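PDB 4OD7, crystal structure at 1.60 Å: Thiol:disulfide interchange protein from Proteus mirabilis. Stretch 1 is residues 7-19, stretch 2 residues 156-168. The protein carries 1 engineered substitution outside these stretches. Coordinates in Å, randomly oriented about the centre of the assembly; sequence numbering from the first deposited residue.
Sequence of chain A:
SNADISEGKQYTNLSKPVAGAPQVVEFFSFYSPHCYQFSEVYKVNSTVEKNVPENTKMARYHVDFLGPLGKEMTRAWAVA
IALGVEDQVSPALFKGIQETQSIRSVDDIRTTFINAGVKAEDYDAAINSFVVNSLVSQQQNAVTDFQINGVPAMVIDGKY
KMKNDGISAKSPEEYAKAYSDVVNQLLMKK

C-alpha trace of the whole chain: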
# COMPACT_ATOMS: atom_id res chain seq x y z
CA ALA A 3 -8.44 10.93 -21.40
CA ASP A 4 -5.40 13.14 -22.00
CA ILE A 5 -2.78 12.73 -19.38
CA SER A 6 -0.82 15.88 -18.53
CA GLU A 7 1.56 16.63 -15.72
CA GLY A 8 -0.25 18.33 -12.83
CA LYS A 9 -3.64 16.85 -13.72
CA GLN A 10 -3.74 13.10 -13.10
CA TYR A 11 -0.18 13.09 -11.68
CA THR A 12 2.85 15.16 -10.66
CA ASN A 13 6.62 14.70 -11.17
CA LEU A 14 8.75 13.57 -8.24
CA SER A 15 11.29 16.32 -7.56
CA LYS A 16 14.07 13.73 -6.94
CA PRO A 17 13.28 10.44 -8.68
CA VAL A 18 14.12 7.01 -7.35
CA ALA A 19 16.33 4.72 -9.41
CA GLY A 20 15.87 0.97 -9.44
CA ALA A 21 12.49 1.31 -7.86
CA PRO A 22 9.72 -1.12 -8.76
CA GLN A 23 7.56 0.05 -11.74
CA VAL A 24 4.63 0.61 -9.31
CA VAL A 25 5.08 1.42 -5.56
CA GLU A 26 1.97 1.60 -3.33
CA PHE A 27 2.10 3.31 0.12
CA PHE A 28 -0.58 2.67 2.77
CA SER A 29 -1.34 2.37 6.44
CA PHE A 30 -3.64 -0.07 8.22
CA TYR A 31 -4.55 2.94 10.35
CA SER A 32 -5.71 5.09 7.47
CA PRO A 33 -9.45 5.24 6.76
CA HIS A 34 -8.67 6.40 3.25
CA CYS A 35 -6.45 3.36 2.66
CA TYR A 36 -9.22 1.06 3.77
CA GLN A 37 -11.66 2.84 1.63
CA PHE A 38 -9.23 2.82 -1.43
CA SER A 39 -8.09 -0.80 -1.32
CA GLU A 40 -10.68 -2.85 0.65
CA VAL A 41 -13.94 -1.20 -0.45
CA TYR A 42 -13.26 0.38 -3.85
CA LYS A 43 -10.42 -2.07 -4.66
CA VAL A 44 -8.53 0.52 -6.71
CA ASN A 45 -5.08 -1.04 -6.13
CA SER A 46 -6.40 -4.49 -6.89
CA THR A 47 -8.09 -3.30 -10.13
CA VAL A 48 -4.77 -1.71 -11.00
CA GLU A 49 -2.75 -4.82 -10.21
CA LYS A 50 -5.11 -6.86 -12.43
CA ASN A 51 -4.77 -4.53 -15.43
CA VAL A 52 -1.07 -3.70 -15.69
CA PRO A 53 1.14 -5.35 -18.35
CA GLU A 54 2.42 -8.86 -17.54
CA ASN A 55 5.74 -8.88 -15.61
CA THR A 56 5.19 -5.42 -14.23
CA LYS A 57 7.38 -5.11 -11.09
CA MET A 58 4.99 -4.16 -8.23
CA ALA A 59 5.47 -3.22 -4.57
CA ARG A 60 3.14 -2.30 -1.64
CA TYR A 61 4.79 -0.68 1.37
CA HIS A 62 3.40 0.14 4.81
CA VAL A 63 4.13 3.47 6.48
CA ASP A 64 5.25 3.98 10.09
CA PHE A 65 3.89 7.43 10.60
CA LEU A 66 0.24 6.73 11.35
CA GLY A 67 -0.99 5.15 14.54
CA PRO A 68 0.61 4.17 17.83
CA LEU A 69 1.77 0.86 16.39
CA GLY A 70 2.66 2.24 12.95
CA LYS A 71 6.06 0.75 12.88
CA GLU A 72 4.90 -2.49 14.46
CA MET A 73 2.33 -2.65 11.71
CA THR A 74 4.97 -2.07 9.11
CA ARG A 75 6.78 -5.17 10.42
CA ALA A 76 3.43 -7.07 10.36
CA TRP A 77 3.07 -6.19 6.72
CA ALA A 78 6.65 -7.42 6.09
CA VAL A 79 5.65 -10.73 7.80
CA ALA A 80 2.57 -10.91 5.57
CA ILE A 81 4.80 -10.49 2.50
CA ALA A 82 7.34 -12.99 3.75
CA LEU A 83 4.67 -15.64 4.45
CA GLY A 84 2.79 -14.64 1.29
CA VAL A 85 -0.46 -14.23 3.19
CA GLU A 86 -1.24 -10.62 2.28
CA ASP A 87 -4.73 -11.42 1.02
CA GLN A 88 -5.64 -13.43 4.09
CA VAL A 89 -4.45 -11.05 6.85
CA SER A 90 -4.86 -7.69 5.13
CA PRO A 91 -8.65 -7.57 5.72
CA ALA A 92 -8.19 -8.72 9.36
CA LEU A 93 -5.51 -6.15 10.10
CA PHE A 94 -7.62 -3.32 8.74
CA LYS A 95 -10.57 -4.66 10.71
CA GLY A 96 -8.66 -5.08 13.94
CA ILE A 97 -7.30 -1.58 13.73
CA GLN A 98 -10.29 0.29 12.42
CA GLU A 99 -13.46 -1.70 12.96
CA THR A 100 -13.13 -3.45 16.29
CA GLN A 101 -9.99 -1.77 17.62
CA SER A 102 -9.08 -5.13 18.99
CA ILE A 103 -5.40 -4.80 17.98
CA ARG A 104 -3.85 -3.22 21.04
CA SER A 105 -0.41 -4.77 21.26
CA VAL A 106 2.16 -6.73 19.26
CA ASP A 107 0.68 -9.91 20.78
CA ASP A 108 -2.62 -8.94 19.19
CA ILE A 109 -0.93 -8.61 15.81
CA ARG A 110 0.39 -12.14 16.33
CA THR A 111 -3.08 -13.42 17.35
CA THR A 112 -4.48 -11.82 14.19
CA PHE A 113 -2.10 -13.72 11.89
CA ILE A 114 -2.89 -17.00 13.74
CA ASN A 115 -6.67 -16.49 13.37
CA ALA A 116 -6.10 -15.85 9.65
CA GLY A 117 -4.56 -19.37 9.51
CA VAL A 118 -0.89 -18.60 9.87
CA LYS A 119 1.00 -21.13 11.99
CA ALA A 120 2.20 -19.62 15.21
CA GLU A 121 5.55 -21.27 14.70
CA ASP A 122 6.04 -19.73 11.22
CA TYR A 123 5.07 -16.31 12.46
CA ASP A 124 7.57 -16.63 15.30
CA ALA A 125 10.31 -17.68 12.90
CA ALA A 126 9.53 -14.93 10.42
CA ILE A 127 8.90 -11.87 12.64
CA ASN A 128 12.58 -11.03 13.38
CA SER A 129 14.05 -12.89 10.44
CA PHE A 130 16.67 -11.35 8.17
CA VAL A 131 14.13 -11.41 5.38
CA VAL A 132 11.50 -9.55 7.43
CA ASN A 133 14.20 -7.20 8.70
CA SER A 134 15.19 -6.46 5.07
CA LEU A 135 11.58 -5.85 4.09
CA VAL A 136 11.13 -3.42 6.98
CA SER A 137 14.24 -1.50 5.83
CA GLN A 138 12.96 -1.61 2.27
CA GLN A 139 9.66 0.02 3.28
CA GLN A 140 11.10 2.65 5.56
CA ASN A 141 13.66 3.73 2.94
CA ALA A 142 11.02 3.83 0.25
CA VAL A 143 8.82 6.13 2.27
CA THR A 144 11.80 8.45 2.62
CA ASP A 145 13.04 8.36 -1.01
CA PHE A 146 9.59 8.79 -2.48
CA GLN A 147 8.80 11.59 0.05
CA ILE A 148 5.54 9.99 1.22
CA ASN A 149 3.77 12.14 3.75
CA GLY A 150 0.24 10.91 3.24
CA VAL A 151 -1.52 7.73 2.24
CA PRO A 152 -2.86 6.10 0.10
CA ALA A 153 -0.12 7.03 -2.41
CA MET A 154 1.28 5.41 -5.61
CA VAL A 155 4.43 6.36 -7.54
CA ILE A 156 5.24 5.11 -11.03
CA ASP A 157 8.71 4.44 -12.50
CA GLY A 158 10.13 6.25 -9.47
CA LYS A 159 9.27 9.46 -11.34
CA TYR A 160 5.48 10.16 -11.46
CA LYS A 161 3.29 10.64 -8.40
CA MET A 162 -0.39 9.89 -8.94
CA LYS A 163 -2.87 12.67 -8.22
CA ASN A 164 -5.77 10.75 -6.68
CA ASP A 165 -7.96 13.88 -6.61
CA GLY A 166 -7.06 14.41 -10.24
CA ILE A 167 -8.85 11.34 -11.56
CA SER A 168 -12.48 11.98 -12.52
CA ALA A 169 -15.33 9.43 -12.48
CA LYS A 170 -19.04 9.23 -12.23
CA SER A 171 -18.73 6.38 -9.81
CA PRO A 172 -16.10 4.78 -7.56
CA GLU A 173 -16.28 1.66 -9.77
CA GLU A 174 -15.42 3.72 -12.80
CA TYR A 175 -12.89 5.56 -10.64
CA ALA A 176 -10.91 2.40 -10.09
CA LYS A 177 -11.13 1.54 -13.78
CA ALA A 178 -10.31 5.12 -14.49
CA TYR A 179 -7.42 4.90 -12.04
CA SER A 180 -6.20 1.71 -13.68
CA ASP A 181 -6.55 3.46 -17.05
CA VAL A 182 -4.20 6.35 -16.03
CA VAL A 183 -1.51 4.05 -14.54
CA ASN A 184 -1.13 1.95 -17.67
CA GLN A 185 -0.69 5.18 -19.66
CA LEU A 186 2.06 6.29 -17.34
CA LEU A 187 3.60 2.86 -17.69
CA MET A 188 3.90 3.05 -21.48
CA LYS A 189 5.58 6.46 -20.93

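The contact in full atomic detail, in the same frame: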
# COMPACT_ATOMS: atom_id res chain seq x y z
N GLU A 7 0.96 16.48 -17.01
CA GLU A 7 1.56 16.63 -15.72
C GLU A 7 0.71 17.67 -14.98
O GLU A 7 0.16 18.61 -15.60
CB GLU A 7 3.04 17.00 -15.84
CG GLU A 7 3.84 16.75 -14.58
CD GLU A 7 4.22 17.98 -13.85
OE1 GLU A 7 3.86 18.07 -12.66
OE2 GLU A 7 4.87 18.86 -14.48
N GLY A 8 0.54 17.45 -13.68
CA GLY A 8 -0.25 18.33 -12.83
C GLY A 8 -1.74 18.01 -12.78
O GLY A 8 -2.44 18.45 -11.88
N LYS A 9 -2.23 17.20 -13.71
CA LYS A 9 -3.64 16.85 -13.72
C LYS A 9 -3.88 15.51 -13.04
O LYS A 9 -4.38 15.47 -11.93
CB LYS A 9 -4.19 16.81 -15.13
CG LYS A 9 -5.70 16.95 -15.10
CD LYS A 9 -6.36 16.52 -16.38
CE LYS A 9 -7.85 16.55 -16.20
NZ LYS A 9 -8.31 17.94 -15.93
N GLN A 10 -3.56 14.42 -13.70
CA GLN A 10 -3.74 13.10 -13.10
C GLN A 10 -2.48 12.68 -12.35
O GLN A 10 -2.47 11.59 -11.82
CB GLN A 10 -4.11 12.03 -14.13
CG GLN A 10 -5.45 12.23 -14.82
CD GLN A 10 -5.35 13.05 -16.06
OE1 GLN A 10 -4.33 13.69 -16.33
NE2 GLN A 10 -6.39 12.98 -16.87
N TYR A 11 -1.43 13.49 -12.34
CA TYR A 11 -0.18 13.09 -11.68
C TYR A 11 0.75 14.27 -11.55
O TYR A 11 0.49 15.29 -12.16
CB TYR A 11 0.55 12.00 -12.46
CG TYR A 11 1.25 12.52 -13.73
CD1 TYR A 11 2.61 12.84 -13.71
CD2 TYR A 11 0.56 12.68 -14.93
CE1 TYR A 11 3.26 13.32 -14.85
CE2 TYR A 11 1.20 13.16 -16.08
CZ TYR A 11 2.55 13.47 -16.04
OH TYR A 11 3.20 13.93 -17.18
N THR A 12 1.82 14.13 -10.77
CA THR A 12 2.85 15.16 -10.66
C THR A 12 4.22 14.50 -10.73
O THR A 12 4.34 13.30 -10.52
CB THR A 12 2.76 15.98 -9.34
OG1 THR A 12 3.02 15.16 -8.20
CG2 THR A 12 1.40 16.65 -9.21
N ASN A 13 5.27 15.26 -11.05
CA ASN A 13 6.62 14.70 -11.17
C ASN A 13 7.31 14.62 -9.81
O ASN A 13 7.23 15.57 -9.04
CB ASN A 13 7.48 15.56 -12.11
CG ASN A 13 7.05 15.48 -13.56
OD1 ASN A 13 7.03 16.48 -14.26
ND2 ASN A 13 6.69 14.30 -14.03
N LEU A 14 7.97 13.52 -9.47
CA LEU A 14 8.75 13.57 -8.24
C LEU A 14 9.88 14.54 -8.45
O LEU A 14 10.51 14.52 -9.50
CB LEU A 14 9.29 12.19 -7.87
CG LEU A 14 8.48 11.37 -6.85
CD1 LEU A 14 7.14 10.95 -7.36
CD2 LEU A 14 9.32 10.14 -6.49
N SER A 15 10.19 15.36 -7.44
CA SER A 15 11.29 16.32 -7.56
C SER A 15 12.68 15.65 -7.55
O SER A 15 13.62 16.20 -8.11
CB SER A 15 11.17 17.40 -6.46
OG SER A 15 11.32 16.88 -5.15
N LYS A 16 12.81 14.49 -6.93
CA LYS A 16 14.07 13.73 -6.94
C LYS A 16 13.75 12.26 -7.13
O LYS A 16 13.58 11.53 -6.16
CB LYS A 16 14.86 13.90 -5.64
CG LYS A 16 16.31 13.39 -5.71
CD LYS A 16 17.00 13.51 -4.36
CE LYS A 16 17.01 14.94 -3.85
NZ LYS A 16 17.68 15.07 -2.53
N PRO A 17 13.75 11.80 -8.37
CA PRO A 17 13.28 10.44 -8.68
C PRO A 17 14.08 9.35 -8.04
O PRO A 17 15.17 9.61 -7.54
CB PRO A 17 13.44 10.33 -10.19
CG PRO A 17 14.27 11.46 -10.60
CD PRO A 17 14.33 12.47 -9.53
N VAL A 18 13.49 8.16 -7.98
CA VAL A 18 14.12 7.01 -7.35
C VAL A 18 14.47 5.96 -8.40
O VAL A 18 13.61 5.32 -9.00
CB VAL A 18 13.24 6.40 -6.32
CG1 VAL A 18 13.92 5.17 -5.72
CG2 VAL A 18 12.92 7.45 -5.29
N ALA A 19 15.76 5.71 -8.49
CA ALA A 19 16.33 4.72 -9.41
C ALA A 19 16.22 3.31 -8.89
O ALA A 19 16.26 3.08 -7.69
CB ALA A 19 17.78 5.06 -9.69
N ILE A 156 4.97 5.96 -9.88
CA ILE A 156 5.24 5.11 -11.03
C ILE A 156 6.61 5.40 -11.64
O ILE A 156 6.95 6.55 -11.82
CB ILE A 156 4.14 5.26 -12.05
CG1 ILE A 156 2.84 4.77 -11.41
CG2 ILE A 156 4.45 4.48 -13.30
CD1 ILE A 156 1.62 5.13 -12.16
N ASP A 157 7.37 4.34 -11.93
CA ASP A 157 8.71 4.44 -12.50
C ASP A 157 9.67 5.30 -11.67
O ASP A 157 10.70 5.79 -12.19
CB ASP A 157 8.64 4.94 -13.94
CG ASP A 157 7.98 3.93 -14.86
OD1 ASP A 157 8.14 2.71 -14.60
OD2 ASP A 157 7.29 4.35 -15.81
N GLY A 158 9.36 5.43 -10.38
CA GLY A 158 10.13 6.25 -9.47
C GLY A 158 10.13 7.72 -9.83
O GLY A 158 10.92 8.48 -9.29
N LYS A 159 9.22 8.12 -10.72
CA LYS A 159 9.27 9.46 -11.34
C LYS A 159 7.92 10.20 -11.33
O LYS A 159 7.92 11.43 -11.24
CB LYS A 159 9.84 9.40 -12.78
CG LYS A 159 8.95 8.83 -13.87
CD LYS A 159 9.68 8.91 -15.23
CE LYS A 159 9.60 7.59 -16.01
NZ LYS A 159 10.12 7.65 -17.43
N TYR A 160 6.79 9.50 -11.41
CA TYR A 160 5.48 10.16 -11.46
C TYR A 160 4.65 9.82 -10.24
O TYR A 160 4.41 8.66 -9.97
CB TYR A 160 4.67 9.74 -12.69
CG TYR A 160 5.37 9.87 -14.04
CD1 TYR A 160 5.72 11.12 -14.53
CD2 TYR A 160 5.66 8.75 -14.82
CE1 TYR A 160 6.33 11.26 -15.77
CE2 TYR A 160 6.28 8.88 -16.07
CZ TYR A 160 6.62 10.15 -16.53
OH TYR A 160 7.24 10.32 -17.76
N LYS A 161 4.20 10.85 -9.52
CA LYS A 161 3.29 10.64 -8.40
C LYS A 161 1.84 10.87 -8.82
O LYS A 161 1.45 11.96 -9.25
CB LYS A 161 3.68 11.53 -7.23
CG LYS A 161 2.87 11.28 -5.98
CD LYS A 161 3.30 12.17 -4.84
CE LYS A 161 4.59 11.56 -4.24
NZ LYS A 161 5.10 12.16 -2.97
N MET A 162 1.05 9.81 -8.70
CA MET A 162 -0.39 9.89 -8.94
C MET A 162 -1.09 10.99 -8.15
O MET A 162 -0.77 11.23 -6.99
CB MET A 162 -1.08 8.57 -8.62
CG MET A 162 -0.68 7.46 -9.50
SD MET A 162 -1.11 7.69 -11.22
CE MET A 162 -2.88 7.64 -11.31
N LYS A 163 -2.00 11.68 -8.82
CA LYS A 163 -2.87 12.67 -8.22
C LYS A 163 -4.27 12.10 -8.08
O LYS A 163 -5.06 12.14 -9.02
CB LYS A 163 -2.89 13.92 -9.08
CG LYS A 163 -3.20 15.15 -8.32
CD LYS A 163 -2.99 16.39 -9.17
CE LYS A 163 -4.28 17.20 -9.26
NZ LYS A 163 -4.55 18.01 -8.06
N ASN A 164 -4.54 11.52 -6.91
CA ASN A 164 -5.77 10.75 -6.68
C ASN A 164 -7.02 11.62 -6.79
O ASN A 164 -8.10 11.11 -7.07
CB ASN A 164 -5.71 10.02 -5.33
CG ASN A 164 -4.67 8.89 -5.31
OD1 ASN A 164 -3.88 8.74 -6.23
ND2 ASN A 164 -4.63 8.14 -4.22
N ASP A 165 -6.86 12.91 -6.51
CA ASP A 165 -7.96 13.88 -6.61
C ASP A 165 -7.95 14.51 -7.99
O ASP A 165 -8.59 15.51 -8.22
CB ASP A 165 -7.85 14.96 -5.52
CG ASP A 165 -6.85 16.02 -5.82
OD1 ASP A 165 -5.95 15.81 -6.58
OD2 ASP A 165 -6.92 17.10 -5.20
N GLY A 166 -7.21 13.91 -8.90
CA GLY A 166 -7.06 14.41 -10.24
C GLY A 166 -7.66 13.44 -11.25
O GLY A 166 -7.69 13.72 -12.46
N ILE A 167 -8.12 12.30 -10.75
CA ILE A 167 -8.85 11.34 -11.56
C ILE A 167 -10.35 11.55 -11.40
O ILE A 167 -10.83 11.69 -10.28
CB ILE A 167 -8.46 9.90 -11.20
CG1 ILE A 167 -7.05 9.63 -11.68
CG2 ILE A 167 -9.36 8.88 -11.85
CD1 ILE A 167 -6.42 8.52 -11.02
N SER A 168 -11.06 11.67 -12.51
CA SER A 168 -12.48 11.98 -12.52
C SER A 168 -13.32 10.73 -12.88
O SER A 168 -12.88 9.88 -13.65
CB SER A 168 -12.79 13.11 -13.48
OG SER A 168 -14.15 13.47 -13.38

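Backbone hydrogen bonds carry this contact. The short strands 11-13 and 160-162 run antiparallel, their directions 151° apart, and Thr12 and Lys161 form the hydrogen-bonded pair at the centre: Thr12 N donates to Lys161 O at 2.7 Å, and Lys161 N to Thr12 O at 2.6 Å. The ladder continues past both strand ends, with Leu14 N to Lys159 O at 2.7 Å and Lys163 N to Gln10 O at 3.0 Å. Farther along, Val18 N reaches Gly158 O at 2.9 Å. Because main chain supplies every one of these bonds, side chains are left to fill the faces and ends.

Two glycines make room where the chains close in. Gly158 has positive phi, which suits glycine, and a CB there would point toward stretch 1 and clash with Val18 O. At Gly166, the last residue of a type I turn begun by Lys163, a CB would strike Lys9 O; instead Gly166 CA lies 3.3 Å from Lys9 O in a CA-H...O contact.

Lys163 starts toward stretch 1, and its CE passes 3.2 Å from Lys9 O. Its end then leads away, and NZ forms a salt bridge with Asp165 OD1 at 3.0 Å, so the aliphatic stem covers backbone while the charge is answered within its own turn.

Packing differs between the two faces. On the side of Thr12 and Lys161, Thr12 OG1 lies 3.8 Å from Lys161 CB, and Leu14 CD1 packs 3.5 Å from that same CB; the lysine thus offers apolar methylene to leucine. On the side of Asn13 and Tyr160, the buried rings of Tyr11 and Tyr160 meet obliquely, with Tyr11 CE1 3.3 Å from Tyr160 CD1. Altogether the two stretches bury 748 Å², both sides summed.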